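Local structure of AlyGC (5GKD) at residues A443-D448 with V465-E470; L194-T199 with S220-I225; R174-S179 with F571-E576; P680-L685 with V706-F711. The protein cleaves alginate as a polysaccharide lyase of family 6 from a marine bacterium, probably by beta-elimination. One frame throughout, in Å; residues are numbered along the deposited sequence.

Interaction 1. Residues A443-D448 with V465-E470; sequences AVSPGD and VLQAGE
Ala443 and Val444 run parallel to Val465 and Leu466, and the backbone of Val444 grips the residues flanking Leu466: its N bonds to Val465 O (3.0 Å), while its O accepts from Gln467 N (3.0 Å). Ala443 and Val465 place their side chains on one face of the sheet. On the other, Val444 and Leu466 lie side by side and point the same way. Leu466 CD2 rests on Val444 CB at 3.8 Å and reaches both valine methyls. The two strands belong to the first coils of the C-terminal parallel beta-helix, probably right-handed as in the pectate-lyase-like folds. Helix 450-457 covers this buried face, Thr450 and Ala454 touching Val444 and Leu451 touching Leu466. The Pro446 ring leans over the backbone of the second coil: its CG sits 3.5 Å from Ala468 O and 3.8 Å from Gly469 CA, and its CB 3.2 Å from Glu470 O. Gly469, with phi 138°, brings only a bare alpha carbon to that meeting. A cis peptide bond joins Pro446 to Gly447, whose CA also lies 3.2 Å from Glu470 O. The modelled approach of Ser445 OG to the Gln467 amide is doubtful.

Interaction 2. Residues L194-T199 with S220-I225; sequences LTDSFT and SGKNSI
Thr195 starts the contact through its backbone, its O accepting from Gly221 N at 2.9 Å, while its hydroxyl bonds to His192 O. Asp196 follows with a single backbone bridge to Gly221 and a side chain that meets Lys222: OD1 forms a weak salt bridge to NZ at 3.3 Å. The lysine chain is bent at several bonds and curls past the carboxylate, its CG also lying against OD1. Ser197 N then bonds to Gly221 O (3.0 Å), and Ser197 CB faces the Ser220 hydroxyl and the Asn223 amide oxygen. At Phe198 the chain takes a left-handed conformation (phi 61°), matched by Lys222 (phi 60°), and the two side chains run alongside each other, with Phe198 CE1 3.6 Å from Lys222 CB. Asp196 CB lies over one face of the ring, toward its rim, and His163 stacks with it. Phe198 CA makes a CH...O contact to Lys222 O at 3.3 Å. Thr199 N donates to Asn223 OD1 (2.8 Å, 164° at the hydrogen) and its O accepts from Ser224 N (2.9 Å). Asn223 ND2 donates in the amide plane to Ser220 OG and also bonds Asn218 OD1, which fixes the amide's rotation. Asn162 from the preceding coil bonds to the hydroxyls of Ser197 and Thr199, and Asn245 from the following one receives Asn223 N, consistent with the asparagine stacking known from pectate-lyase-like beta-helices. The two turns lead into parallel strands 200-207 and 224-231, with Ile187 of strand 185-188 packed against Ser197, Thr199 and Asn223.

Interaction 3. Residues R174-S179 with F571-E576; sequences RPILGS and FADYIE
Ile176 and Gly178 meet Phe571 in a buried, mainly apolar contact between the two halves of the chain, where a loop of the N-terminal region reaches the corner that the chain turns at Asp573. With CG anti to the backbone N (chi1 -170°), the Phe571 ring extends toward that loop. Ile176 CG2 touches the ring tip, 3.7 Å from CZ, the two side chains crossing at about a right angle. With no side chain at Gly178, the ring approaches its CA directly, at 3.6 Å from Phe571 CE1. Each half is a parallel beta-helix, the N-terminal one right-handed as in pectate-lyase-like proteins and the other probably so, and a loop projecting from one is seated against the side of the other. Tyr602 adds to the junction, meeting the Phe571 ring edge-to-face and bonding through its backbone to Gly178. A water provides the polar link: it accepts from Ile176 N at 2.7 Å and donates to Asp573 OD1 at 2.8 Å. Asn542 ND2 bonds to Ile176 O and, weakly, to the same carboxylate oxygen. Leu177 CB points away from Phe571, and its side chain is about 8 Å from the bound calcium ion, a ligand of which is nearby Asn180.

Interaction 4. Residues P680-L685 with V706-F711; sequences PIIFEL and VVRDLF
Ile682 forms a bump under the Arg708 guanidinium: its CG2 sits 3.6 Å from the plane of that group, toward its rim, and its CD1 touches NH2 at 3.5 Å. Arg708, extended from CG to NE, lies across the isoleucine, and at its edge NH1 donates in plane to Glu684 OE2 (2.9 Å) in a salt bridge. The oxygen is met on its anti side, with the carboxylate and guanidinium planes 44° apart; the other oxygen, OE1, bonds to His663 ND1. Val706 lies beside Ile682 on the same face, its CB 4.0 Å from Ile682 CG1. Backbone bonds from Val706 N to Ile681 O through Leu710 N to Leu685 O hold the strands in parallel register, 13° apart, as two neighbouring coils of the C-terminal beta-helix; 706-709 is the outermost strand of its sheet within the chain. On the opposite face Val707 lies over the dip between Phe683 and Leu685: CG2 meets Phe683 CD2 at 4.2 Å, and CG1 meets Leu685 CD1 at 4.1 Å. Phe683 and Leu685 point into the coil, where Phe683 packs on Met670 and Val694 and Leu685 on Thr692. At the end of the strand, Asp709 OD1 accepts from Phe711 N at 2.8 Å, an Asx turn, although Phe711 is poorly ordered.

Overall arrangement
Interactions 1, 2 and 4 each join neighbouring coils of a parallel beta-helix, interaction 2 in the N-terminal half and the other two in the C-terminal half, about 45 Å apart between centres. Interaction 3 alone spans both halves: it is buried near the middle of the chain, its loop encloses interactions 1 and 2, and it reaches the same C-terminal sheet as interaction 1. Interactions 2 and 4 are partly buried. Strand bonding dominates interaction 4, with a salt bridge on one face; interaction 1, near the surface, has fewer backbone bonds and a proline packed against carbonyls. Interaction 2, at a turn, combines backbone bonds with one asparagine side chain and a weak salt bridge. Interaction 3 has no direct hydrogen bond.

Interaction 1. Residues A443-D448 with V465-E470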
loop_
_atom_site.group_PDB
_atom_site.type_symbol
_atom_site.label_atom_id
_atom_site.label_comp_id
_atom_site.label_asym_id
_atom_site.label_seq_id
_atom_site.Cartn_x
_atom_site.Cartn_y
_atom_site.Cartn_z
ATOM N N ALA A 443 -7.321 0.374 -35.343
ATOM C CA ALA A 443 -8.245 1.494 -35.386
ATOM C C ALA A 443 -9.342 1.299 -34.346
ATOM O O ALA A 443 -9.860 0.194 -34.173
ATOM C CB ALA A 443 -8.851 1.627 -36.785
ATOM N N VAL A 444 -9.664 2.343 -33.633
ATOM C CA VAL A 444 -10.668 2.274 -32.618
ATOM C C VAL A 444 -11.653 3.361 -32.917
ATOM O O VAL A 444 -11.282 4.374 -33.422
ATOM C CB VAL A 444 -10.063 2.532 -31.242
ATOM C CG1 VAL A 444 -11.071 2.242 -30.172
ATOM C CG2 VAL A 444 -8.828 1.705 -31.045
ATOM N N SER A 445 -12.908 3.148 -32.578
ATOM C CA SER A 445 -13.923 4.131 -32.819
ATOM C C SER A 445 -14.734 4.481 -31.597
ATOM O O SER A 445 -14.767 3.753 -30.657
ATOM C CB SER A 445 -14.865 3.621 -33.886
ATOM O OG SER A 445 -14.390 4.009 -35.135
ATOM N N PRO A 446 -15.421 5.686 -31.662
ATOM C CA PRO A 446 -16.261 6.001 -30.496
ATOM C C PRO A 446 -17.418 5.038 -30.399
ATOM O O PRO A 446 -17.621 4.372 -31.370
ATOM C CB PRO A 446 -16.843 7.347 -30.836
ATOM C CG PRO A 446 -15.900 7.969 -31.726
ATOM C CD PRO A 446 -15.480 6.879 -32.605
ATOM N N GLY A 447 -18.159 4.947 -29.300
ATOM C CA GLY A 447 -17.965 5.781 -28.150
ATOM C C GLY A 447 -18.333 5.348 -26.739
ATOM O O GLY A 447 -18.359 6.194 -25.879
ATOM N N ASP A 448 -18.635 4.082 -26.485
ATOM C CA ASP A 448 -18.943 3.674 -25.102
ATOM C C ASP A 448 -18.334 2.272 -24.930
ATOM O O ASP A 448 -18.664 1.340 -25.643
ATOM C CB ASP A 448 -20.389 3.751 -24.632
ATOM C CG ASP A 448 -20.539 3.481 -23.148
ATOM O OD1 ASP A 448 -19.595 3.689 -22.379
ATOM O OD2 ASP A 448 -21.614 3.042 -22.740
ATOM N N VAL A 465 -5.309 3.671 -32.462
ATOM C CA VAL A 465 -5.494 4.915 -33.201
ATOM C C VAL A 465 -6.973 5.272 -33.111
ATOM O O VAL A 465 -7.812 4.660 -33.782
ATOM C CB VAL A 465 -5.030 4.794 -34.655
ATOM C CG1 VAL A 465 -4.998 6.156 -35.306
ATOM C CG2 VAL A 465 -3.662 4.148 -34.709
ATOM N N LEU A 466 -7.299 6.251 -32.269
ATOM C CA LEU A 466 -8.687 6.617 -32.026
ATOM C C LEU A 466 -9.163 7.573 -33.111
ATOM O O LEU A 466 -8.530 8.604 -33.369
ATOM C CB LEU A 466 -8.856 7.271 -30.653
ATOM C CG LEU A 466 -8.094 6.734 -29.445
ATOM C CD1 LEU A 466 -8.391 7.571 -28.214
ATOM C CD2 LEU A 466 -8.433 5.286 -29.200
ATOM N N GLN A 467 -10.276 7.229 -33.747
ATOM C CA GLN A 467 -10.878 8.135 -34.704
ATOM C C GLN A 467 -11.553 9.282 -33.961
ATOM O O GLN A 467 -11.748 9.236 -32.743
ATOM C CB GLN A 467 -11.867 7.381 -35.585
ATOM C CG GLN A 467 -11.273 6.134 -36.237
ATOM C CD GLN A 467 -12.334 5.120 -36.645
ATOM O OE1 GLN A 467 -13.433 5.097 -36.089
ATOM N NE2 GLN A 467 -12.003 4.265 -37.604
ATOM N N ALA A 468 -11.896 10.329 -34.705
ATOM C CA ALA A 468 -12.469 11.522 -34.098
ATOM C C ALA A 468 -13.784 11.197 -33.406
ATOM O O ALA A 468 -14.536 10.330 -33.851
ATOM C CB ALA A 468 -12.685 12.595 -35.163
ATOM N N GLY A 469 -14.048 11.873 -32.297
ATOM C CA GLY A 469 -15.302 11.692 -31.604
ATOM C C GLY A 469 -15.102 11.623 -30.103
ATOM O O GLY A 469 -14.087 12.073 -29.576
ATOM N N GLU A 470 -16.091 11.039 -29.428
ATOM C CA GLU A 470 -16.191 11.037 -27.974
ATOM C C GLU A 470 -16.030 9.615 -27.448
ATOM O O GLU A 470 -16.674 8.690 -27.947
ATOM C CB GLU A 470 -17.534 11.631 -27.517
ATOM C CG GLU A 470 -17.669 13.139 -27.789
ATOM C CD GLU A 470 -18.913 13.780 -27.162
ATOM O OE1 GLU A 470 -19.917 13.082 -26.925
ATOM O OE2 GLU A 470 -18.881 15.001 -26.889
#

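Interaction 2. Residues L194-T199 with S220-I225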
loop_
_atom_site.group_PDB
_atom_site.type_symbol
_atom_site.label_atom_id
_atom_site.label_comp_id
_atom_site.label_asym_id
_atom_site.label_seq_id
_atom_site.Cartn_x
_atom_site.Cartn_y
_atom_site.Cartn_z
ATOM N N LEU A 194 36.603 -8.752 6.976
ATOM C CA LEU A 194 38.009 -8.934 7.320
ATOM C C LEU A 194 38.445 -10.392 7.258
ATOM O O LEU A 194 39.619 -10.679 7.484
ATOM C CB LEU A 194 38.295 -8.349 8.708
ATOM C CG LEU A 194 37.899 -6.874 8.784
ATOM C CD1 LEU A 194 38.224 -6.263 10.130
ATOM C CD2 LEU A 194 38.607 -6.111 7.669
ATOM N N THR A 195 37.545 -11.312 6.939
ATOM C CA THR A 195 37.949 -12.693 6.732
ATOM C C THR A 195 38.323 -12.880 5.269
ATOM O O THR A 195 37.916 -12.105 4.406
ATOM C CB THR A 195 36.835 -13.670 7.126
ATOM O OG1 THR A 195 35.775 -13.605 6.170
ATOM C CG2 THR A 195 36.278 -13.321 8.499
ATOM N N ASP A 196 39.130 -13.903 5.011
ATOM C CA ASP A 196 39.606 -14.223 3.673
ATOM C C ASP A 196 38.649 -15.215 3.026
ATOM O O ASP A 196 38.445 -16.315 3.546
ATOM C CB ASP A 196 41.010 -14.825 3.713
ATOM C CG ASP A 196 42.076 -13.829 4.118
ATOM O OD1 ASP A 196 41.895 -12.617 3.893
ATOM O OD2 ASP A 196 43.108 -14.272 4.641
ATOM N N SER A 197 38.099 -14.842 1.875
ATOM C CA SER A 197 37.168 -15.695 1.156
ATOM C C SER A 197 37.831 -16.528 0.064
ATOM O O SER A 197 37.451 -17.683 -0.124
ATOM C CB SER A 197 36.042 -14.839 0.567
ATOM O OG SER A 197 35.126 -15.626 -0.163
ATOM N N PHE A 198 38.813 -15.972 -0.654
ATOM C CA PHE A 198 39.518 -16.659 -1.750
ATOM C C PHE A 198 38.578 -17.061 -2.884
ATOM O O PHE A 198 38.790 -18.070 -3.541
ATOM C CB PHE A 198 40.275 -17.896 -1.260
ATOM C CG PHE A 198 41.308 -17.616 -0.193
ATOM C CD1 PHE A 198 42.168 -16.546 -0.294
ATOM C CD2 PHE A 198 41.442 -18.466 0.888
ATOM C CE1 PHE A 198 43.142 -16.315 0.684
ATOM C CE2 PHE A 198 42.406 -18.235 1.865
ATOM C CZ PHE A 198 43.248 -17.153 1.763
ATOM N N THR A 199 37.533 -16.284 -3.126
ATOM C CA THR A 199 36.574 -16.606 -4.173
ATOM C C THR A 199 37.093 -16.191 -5.544
ATOM O O THR A 199 37.624 -15.098 -5.712
ATOM C CB THR A 199 35.245 -15.905 -3.903
ATOM O OG1 THR A 199 34.697 -16.376 -2.661
ATOM C CG2 THR A 199 34.266 -16.168 -5.032
ATOM N N SER A 220 34.972 -8.865 1.211
ATOM C CA SER A 220 35.778 -9.850 1.919
ATOM C C SER A 220 37.187 -9.771 1.348
ATOM O O SER A 220 37.462 -8.983 0.434
ATOM C CB SER A 220 35.195 -11.251 1.791
ATOM O OG SER A 220 34.874 -11.540 0.446
ATOM N N GLY A 221 38.068 -10.623 1.867
ATOM C CA GLY A 221 39.484 -10.541 1.570
ATOM C C GLY A 221 39.965 -11.533 0.528
ATOM O O GLY A 221 39.465 -12.648 0.429
ATOM N N LYS A 222 40.957 -11.094 -0.248
ATOM C CA LYS A 222 41.791 -11.970 -1.079
ATOM C C LYS A 222 40.977 -12.743 -2.115
ATOM O O LYS A 222 41.220 -13.921 -2.384
ATOM C CB LYS A 222 42.620 -12.914 -0.208
ATOM C CG LYS A 222 43.328 -12.183 0.932
ATOM C CD LYS A 222 44.804 -12.516 1.003
ATOM C CE LYS A 222 45.305 -12.618 2.445
ATOM N NZ LYS A 222 44.917 -11.494 3.322
ATOM N N ASN A 223 40.020 -12.072 -2.720
ATOM C CA ASN A 223 39.280 -12.656 -3.816
ATOM C C ASN A 223 39.942 -12.266 -5.123
ATOM O O ASN A 223 40.734 -11.334 -5.179
ATOM C CB ASN A 223 37.824 -12.195 -3.776
ATOM C CG ASN A 223 37.139 -12.589 -2.484
ATOM O OD1 ASN A 223 37.298 -13.717 -2.015
ATOM N ND2 ASN A 223 36.400 -11.654 -1.884
ATOM N N SER A 224 39.611 -12.995 -6.179
ATOM C CA SER A 224 40.153 -12.740 -7.511
ATOM C C SER A 224 38.997 -12.571 -8.493
ATOM O O SER A 224 38.240 -13.515 -8.746
ATOM C CB SER A 224 41.103 -13.872 -7.925
ATOM O OG SER A 224 41.338 -13.853 -9.315
ATOM N N ILE A 225 38.838 -11.361 -9.013
ATOM C CA ILE A 225 37.741 -11.023 -9.919
ATOM C C ILE A 225 38.365 -10.678 -11.259
ATOM O O ILE A 225 38.979 -9.612 -11.409
ATOM C CB ILE A 225 36.889 -9.866 -9.377
ATOM C CG1 ILE A 225 36.388 -10.211 -7.973
ATOM C CG2 ILE A 225 35.723 -9.597 -10.300
ATOM C CD1 ILE A 225 35.984 -8.998 -7.150
#

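Interaction 3. Residues R174-S179 with F571-E576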
loop_
_atom_site.group_PDB
_atom_site.type_symbol
_atom_site.label_atom_id
_atom_site.label_comp_id
_atom_site.label_asym_id
_atom_site.label_seq_id
_atom_site.Cartn_x
_atom_site.Cartn_y
_atom_site.Cartn_z
ATOM N N ARG A 174 19.207 -6.896 -15.476
ATOM C CA ARG A 174 18.556 -6.674 -14.195
ATOM C C ARG A 174 18.135 -5.215 -14.169
ATOM O O ARG A 174 19.000 -4.334 -14.216
ATOM C CB ARG A 174 19.453 -6.970 -12.995
ATOM C CG ARG A 174 18.772 -6.515 -11.718
ATOM C CD ARG A 174 19.372 -7.034 -10.446
ATOM N NE ARG A 174 18.545 -6.580 -9.335
ATOM C CZ ARG A 174 18.597 -7.053 -8.100
ATOM N NH1 ARG A 174 19.453 -8.012 -7.782
ATOM N NH2 ARG A 174 17.773 -6.561 -7.182
ATOM N N PRO A 175 16.850 -4.913 -14.094
ATOM C CA PRO A 175 16.424 -3.515 -14.173
ATOM C C PRO A 175 16.755 -2.774 -12.887
ATOM O O PRO A 175 17.110 -3.357 -11.860
ATOM C CB PRO A 175 14.913 -3.603 -14.419
ATOM C CG PRO A 175 14.521 -4.944 -13.820
ATOM C CD PRO A 175 15.725 -5.849 -13.967
ATOM N N ILE A 176 16.672 -1.447 -12.986
ATOM C CA ILE A 176 16.901 -0.576 -11.843
ATOM C C ILE A 176 15.974 -0.968 -10.702
ATOM O O ILE A 176 14.773 -1.190 -10.896
ATOM C CB ILE A 176 16.686 0.887 -12.259
ATOM C CG1 ILE A 176 17.708 1.296 -13.326
ATOM C CG2 ILE A 176 16.731 1.811 -11.051
ATOM C CD1 ILE A 176 17.343 2.584 -14.069
ATOM N N LEU A 177 16.529 -1.054 -9.499
ATOM C CA LEU A 177 15.728 -1.399 -8.333
ATOM C C LEU A 177 14.986 -0.183 -7.802
ATOM O O LEU A 177 13.797 -0.261 -7.483
ATOM C CB LEU A 177 16.628 -1.972 -7.242
ATOM C CG LEU A 177 16.104 -2.864 -6.116
ATOM C CD1 LEU A 177 16.835 -2.589 -4.804
ATOM C CD2 LEU A 177 14.616 -2.873 -5.937
ATOM N N GLY A 178 15.678 0.938 -7.680
ATOM C CA GLY A 178 15.112 2.104 -7.045
ATOM C C GLY A 178 15.505 2.292 -5.600
ATOM O O GLY A 178 14.834 3.046 -4.888
ATOM N N SER A 179 16.559 1.632 -5.151
ATOM C CA SER A 179 17.129 1.793 -3.821
ATOM C C SER A 179 18.426 1.005 -3.787
ATOM O O SER A 179 18.809 0.362 -4.770
ATOM C CB SER A 179 16.187 1.314 -2.718
ATOM O OG SER A 179 16.344 -0.065 -2.474
ATOM N N PHE A 571 7.626 2.141 -9.217
ATOM C CA PHE A 571 8.835 2.745 -9.778
ATOM C C PHE A 571 8.695 2.933 -11.283
ATOM O O PHE A 571 8.544 1.959 -12.027
ATOM C CB PHE A 571 10.082 1.914 -9.457
ATOM C CG PHE A 571 11.377 2.622 -9.813
ATOM C CD1 PHE A 571 11.983 3.484 -8.909
ATOM C CD2 PHE A 571 11.963 2.453 -11.069
ATOM C CE1 PHE A 571 13.151 4.153 -9.245
ATOM C CE2 PHE A 571 13.131 3.111 -11.396
ATOM C CZ PHE A 571 13.727 3.959 -10.489
ATOM N N ALA A 572 8.745 4.190 -11.725
ATOM C CA ALA A 572 8.768 4.522 -13.142
ATOM C C ALA A 572 10.208 4.625 -13.641
ATOM O O ALA A 572 10.964 5.490 -13.191
ATOM C CB ALA A 572 8.028 5.834 -13.400
ATOM N N ASP A 573 10.585 3.746 -14.578
ATOM C CA ASP A 573 11.845 3.927 -15.299
ATOM C C ASP A 573 11.928 5.318 -15.933
ATOM O O ASP A 573 13.004 5.917 -15.990
ATOM C CB ASP A 573 12.013 2.840 -16.363
ATOM C CG ASP A 573 12.545 1.509 -15.781
ATOM O OD1 ASP A 573 13.517 1.527 -15.021
ATOM O OD2 ASP A 573 12.017 0.436 -16.110
ATOM N N TYR A 574 10.802 5.848 -16.414
ATOM C CA TYR A 574 10.734 7.270 -16.725
ATOM C C TYR A 574 9.286 7.700 -16.830
ATOM O O TYR A 574 8.402 6.906 -17.162
ATOM C CB TYR A 574 11.473 7.648 -18.024
ATOM C CG TYR A 574 10.958 7.000 -19.292
ATOM C CD1 TYR A 574 9.852 7.512 -19.976
ATOM C CD2 TYR A 574 11.595 5.893 -19.823
ATOM C CE1 TYR A 574 9.397 6.903 -21.150
ATOM C CE2 TYR A 574 11.150 5.288 -20.978
ATOM C CZ TYR A 574 10.061 5.788 -21.635
ATOM O OH TYR A 574 9.667 5.159 -22.789
ATOM N N ILE A 575 9.071 8.975 -16.542
ATOM C CA ILE A 575 7.845 9.688 -16.863
ATOM C C ILE A 575 8.256 10.860 -17.740
ATOM O O ILE A 575 9.088 11.678 -17.332
ATOM C CB ILE A 575 7.118 10.167 -15.598
ATOM C CG1 ILE A 575 6.689 8.965 -14.761
ATOM C CG2 ILE A 575 5.909 11.004 -15.945
ATOM C CD1 ILE A 575 6.316 9.327 -13.349
ATOM N N GLU A 576 7.711 10.924 -18.951
ATOM C CA GLU A 576 8.078 11.964 -19.905
ATOM C C GLU A 576 6.841 12.683 -20.425
ATOM O O GLU A 576 5.931 12.046 -20.962
ATOM C CB GLU A 576 8.864 11.383 -21.074
ATOM C CG GLU A 576 9.868 12.379 -21.603
ATOM C CD GLU A 576 10.156 12.210 -23.062
ATOM O OE1 GLU A 576 11.143 12.822 -23.528
ATOM O OE2 GLU A 576 9.399 11.470 -23.731
HETATM O O HOH W 1 15.588 -0.338 -15.181
#

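Interaction 4. Residues P680-L685 with V706-F711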
loop_
_atom_site.group_PDB
_atom_site.type_symbol
_atom_site.label_atom_id
_atom_site.label_comp_id
_atom_site.label_asym_id
_atom_site.label_seq_id
_atom_site.Cartn_x
_atom_site.Cartn_y
_atom_site.Cartn_z
ATOM N N PRO A 680 6.443 28.748 -4.929
ATOM C CA PRO A 680 7.855 28.646 -5.326
ATOM C C PRO A 680 8.288 27.212 -5.622
ATOM O O PRO A 680 7.600 26.233 -5.326
ATOM C CB PRO A 680 8.584 29.193 -4.102
ATOM C CG PRO A 680 7.673 28.865 -2.967
ATOM C CD PRO A 680 6.302 29.103 -3.505
ATOM N N ILE A 681 9.457 27.112 -6.245
ATOM C CA ILE A 681 10.207 25.865 -6.332
ATOM C C ILE A 681 10.940 25.653 -5.014
ATOM O O ILE A 681 11.511 26.597 -4.462
ATOM C CB ILE A 681 11.203 25.930 -7.503
ATOM C CG1 ILE A 681 10.477 26.067 -8.834
ATOM C CG2 ILE A 681 12.133 24.725 -7.500
ATOM C CD1 ILE A 681 11.429 26.435 -9.963
ATOM N N ILE A 682 10.934 24.429 -4.487
ATOM C CA ILE A 682 11.599 24.167 -3.212
ATOM C C ILE A 682 12.492 22.947 -3.352
ATOM O O ILE A 682 12.012 21.856 -3.683
ATOM C CB ILE A 682 10.614 23.966 -2.050
ATOM C CG1 ILE A 682 9.737 25.203 -1.851
ATOM C CG2 ILE A 682 11.392 23.682 -0.765
ATOM C CD1 ILE A 682 8.849 25.136 -0.627
ATOM N N PHE A 683 13.781 23.132 -3.086
ATOM C CA PHE A 683 14.749 22.052 -3.053
ATOM C C PHE A 683 15.031 21.675 -1.608
ATOM O O PHE A 683 15.223 22.548 -0.755
ATOM C CB PHE A 683 16.052 22.446 -3.756
ATOM C CG PHE A 683 15.886 22.687 -5.219
ATOM C CD1 PHE A 683 15.827 21.631 -6.098
ATOM C CD2 PHE A 683 15.771 23.971 -5.713
ATOM C CE1 PHE A 683 15.653 21.851 -7.452
ATOM C CE2 PHE A 683 15.597 24.198 -7.059
ATOM C CZ PHE A 683 15.538 23.137 -7.929
ATOM N N GLU A 684 15.027 20.378 -1.342
ATOM C CA GLU A 684 15.483 19.809 -0.086
ATOM C C GLU A 684 16.601 18.825 -0.458
ATOM O O GLU A 684 16.374 17.635 -0.690
ATOM C CB GLU A 684 14.291 19.170 0.684
ATOM C CG GLU A 684 13.205 20.193 1.069
ATOM C CD GLU A 684 12.076 19.630 1.925
ATOM O OE1 GLU A 684 11.866 18.402 1.909
ATOM O OE2 GLU A 684 11.388 20.422 2.618
ATOM N N LEU A 685 17.800 19.337 -0.580
ATOM C CA LEU A 685 18.953 18.568 -0.965
ATOM C C LEU A 685 19.479 17.661 0.127
ATOM O O LEU A 685 19.598 18.079 1.228
ATOM C CB LEU A 685 20.041 19.505 -1.454
ATOM C CG LEU A 685 19.641 20.382 -2.609
ATOM C CD1 LEU A 685 20.603 21.513 -2.800
ATOM C CD2 LEU A 685 19.408 19.606 -3.891
ATOM N N VAL A 706 13.419 28.238 -3.345
ATOM C CA VAL A 706 13.842 28.036 -1.962
ATOM C C VAL A 706 14.782 26.843 -1.909
ATOM O O VAL A 706 14.439 25.761 -2.398
ATOM C CB VAL A 706 12.638 27.801 -1.035
ATOM C CG1 VAL A 706 13.123 27.457 0.366
ATOM C CG2 VAL A 706 11.718 29.009 -1.015
ATOM N N VAL A 707 15.954 27.021 -1.303
ATOM C CA VAL A 707 16.888 25.923 -1.076
ATOM C C VAL A 707 16.994 25.678 0.422
ATOM O O VAL A 707 17.395 26.563 1.186
ATOM C CB VAL A 707 18.269 26.197 -1.687
ATOM C CG1 VAL A 707 19.232 25.087 -1.310
ATOM C CG2 VAL A 707 18.162 26.274 -3.183
ATOM N N ARG A 708 16.613 24.482 0.836
ATOM C CA ARG A 708 16.822 23.986 2.188
ATOM C C ARG A 708 17.891 22.901 2.086
ATOM O O ARG A 708 17.675 21.863 1.450
ATOM C CB ARG A 708 15.516 23.446 2.771
ATOM C CG ARG A 708 14.318 24.385 2.595
ATOM C CD ARG A 708 12.976 23.694 2.913
ATOM N NE ARG A 708 11.867 24.645 2.890
ATOM C CZ ARG A 708 10.579 24.324 2.791
ATOM N NH1 ARG A 708 10.201 23.056 2.692
ATOM N NH2 ARG A 708 9.663 25.285 2.774
ATOM N N ASP A 709 19.050 23.110 2.679
ATOM C CA ASP A 709 20.078 22.086 2.623
ATOM C C ASP A 709 20.004 21.330 3.908
ATOM O O ASP A 709 20.160 21.882 4.970
ATOM C CB ASP A 709 21.477 22.617 2.360
ATOM C CG ASP A 709 22.429 21.530 1.829
ATOM O OD1 ASP A 709 22.468 20.445 2.388
ATOM O OD2 ASP A 709 23.170 21.756 0.874
ATOM N N LEU A 710 19.718 20.051 3.801
ATOM C CA LEU A 710 19.570 19.232 4.966
ATOM C C LEU A 710 20.880 18.700 5.423
ATOM O O LEU A 710 20.943 17.985 6.379
ATOM C CB LEU A 710 18.619 18.076 4.682
ATOM C CG LEU A 710 17.177 18.441 4.361
ATOM C CD1 LEU A 710 16.324 17.205 4.284
ATOM C CD2 LEU A 710 16.564 19.497 5.271
ATOM N N PHE A 711 21.916 19.060 4.717
ATOM C CA PHE A 711 23.217 18.612 5.078
ATOM C C PHE A 711 24.159 19.710 4.732
ATOM O O PHE A 711 24.906 19.636 3.757
ATOM C CB PHE A 711 23.575 17.350 4.341
ATOM C CG PHE A 711 23.001 16.115 4.947
ATOM C CD1 PHE A 711 23.644 15.472 5.964
ATOM C CD2 PHE A 711 21.844 15.570 4.459
ATOM C CE1 PHE A 711 23.154 14.305 6.489
ATOM C CE2 PHE A 711 21.325 14.415 4.993
ATOM C CZ PHE A 711 21.983 13.790 6.030
#